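Local structure of DNA binding protein (Mycobacterium tuberculosis, 4NB5) at the interface of chains A and B. The protein represses its own gene and those of the MmpS2-MmpL2, MmpS4-MmpL4 and MmpS5-MmpL5 transport systems by binding directly to their promoter regions as a homodimer. Numbering follows the deposited sequence. Chains: chain A/B, DNA binding protein.

The interface of chains A and B. Residues chain A 145, 149; chain B 153, 156-157, 161.
A:Tyr145 lies against B:Ala153 and B:Tyr157 where the C-terminal helices of the two subunits meet, helix 134-158 of chain A and helix 134-159 of chain B. The protein is a MarR-type winged helix-turn-helix regulator. In this family the terminal helices form the dimerisation region and hold the two DNA-binding lobes together. The homodimer is two-fold symmetric, and the contact recurs with the chains exchanged.

A hydrogen bond makes a polar link. The phenol OH of A:Tyr145 donates to the backbone O of B:Ala153 at 3.0 Å. The C=O...O angle is 123°, and the donor is somewhat tilted from the carbonyl plane. CG of A:Tyr145 is anti to its backbone N (chi1 180°), and this carries the ring across to chain B with the hydroxyl at its tip. The bond ties down the far end of the ring.

Apolar contacts surround it. The two tyrosine side chains run past each other in opposite directions. B:Tyr157 puts its CD1 over the centre of one face of the A:Tyr145 ring, 3.5 Å from CG of A:Tyr145. The ring planes are inclined by roughly 45°, and B:Tyr157 rests its CD1 side, not its face, there. Further along, CB of B:Tyr157 reaches CE2 of A:Tyr145 at 3.7 Å. A:Val149, from the same helix as A:Tyr145, sets its CG2 over the rim of the opposite face. The ring is thus held between a residue of its own chain and one of the partner. CG1 of A:Val149 also meets the methyl CB of B:Ala153 at 3.7 Å. CB of B:Arg156 packs 3.6 Å from OH of A:Tyr145. B:Thr161 approaches the CD1-CE1 side of the A:Tyr145 ring, but it is poorly ordered.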
loop_
_atom_site.group_PDB
_atom_site.type_symbol
_atom_site.label_atom_id
_atom_site.label_comp_id
_atom_site.label_asym_id
_atom_site.label_seq_id
_atom_site.Cartn_x
_atom_site.Cartn_y
_atom_site.Cartn_z
ATOM N N TYR A 145 11.150 -5.534 -16.825
ATOM C CA TYR A 145 11.436 -6.628 -15.909
ATOM C C TYR A 145 10.148 -7.362 -15.564
ATOM O O TYR A 145 10.081 -8.591 -15.640
ATOM C CB TYR A 145 12.081 -6.071 -14.653
ATOM C CG TYR A 145 12.432 -7.108 -13.609
ATOM C CD1 TYR A 145 13.595 -7.856 -13.711
ATOM C CD2 TYR A 145 11.614 -7.310 -12.514
ATOM C CE1 TYR A 145 13.924 -8.793 -12.755
ATOM C CE2 TYR A 145 11.941 -8.238 -11.547
ATOM C CZ TYR A 145 13.092 -8.979 -11.677
ATOM O OH TYR A 145 13.414 -9.910 -10.717
ATOM N N VAL A 149 8.846 -11.204 -16.269
ATOM C CA VAL A 149 8.508 -12.046 -15.118
ATOM C C VAL A 149 7.103 -12.615 -15.228
ATOM O O VAL A 149 6.890 -13.815 -15.034
ATOM C CB VAL A 149 8.621 -11.253 -13.807
ATOM C CG1 VAL A 149 7.841 -11.934 -12.672
ATOM C CG2 VAL A 149 10.077 -11.087 -13.435
ATOM N N ALA B 153 9.793 -11.498 -7.282
ATOM C CA ALA B 153 10.452 -10.772 -8.358
ATOM C C ALA B 153 10.880 -9.372 -7.923
ATOM O O ALA B 153 11.956 -8.905 -8.293
ATOM C CB ALA B 153 9.544 -10.694 -9.571
ATOM N N ARG B 156 13.932 -9.573 -5.750
ATOM C CA ARG B 156 15.119 -9.786 -6.571
ATOM C C ARG B 156 15.490 -8.528 -7.349
ATOM O O ARG B 156 16.666 -8.262 -7.578
ATOM C CB ARG B 156 14.891 -10.933 -7.554
ATOM C CG ARG B 156 14.744 -12.304 -6.916
ATOM C CD ARG B 156 16.080 -12.835 -6.410
ATOM N NE ARG B 156 17.065 -12.968 -7.484
ATOM C CZ ARG B 156 17.170 -14.022 -8.291
ATOM N NH1 ARG B 156 16.348 -15.058 -8.164
ATOM N NH2 ARG B 156 18.101 -14.039 -9.234
ATOM N N TYR B 157 14.486 -7.761 -7.762
ATOM C CA TYR B 157 14.728 -6.545 -8.527
ATOM C C TYR B 157 15.533 -5.530 -7.706
ATOM O O TYR B 157 16.428 -4.868 -8.225
ATOM C CB TYR B 157 13.400 -5.931 -8.979
ATOM C CG TYR B 157 13.568 -4.800 -9.958
ATOM C CD1 TYR B 157 13.994 -5.050 -11.251
ATOM C CD2 TYR B 157 13.307 -3.489 -9.591
ATOM C CE1 TYR B 157 14.152 -4.032 -12.156
ATOM C CE2 TYR B 157 13.470 -2.451 -10.498
ATOM C CZ TYR B 157 13.889 -2.740 -11.779
ATOM O OH TYR B 157 14.061 -1.737 -12.696
ATOM N N THR B 161 18.572 -4.608 -11.362
ATOM C CA THR B 161 18.590 -4.978 -12.773
ATOM C C THR B 161 18.911 -3.757 -13.630
ATOM O O THR B 161 20.078 -3.412 -13.825
ATOM C CB THR B 161 17.256 -5.586 -13.238
ATOM O OG1 THR B 161 17.223 -6.980 -12.908
ATOM C CG2 THR B 161 17.096 -5.432 -14.746
#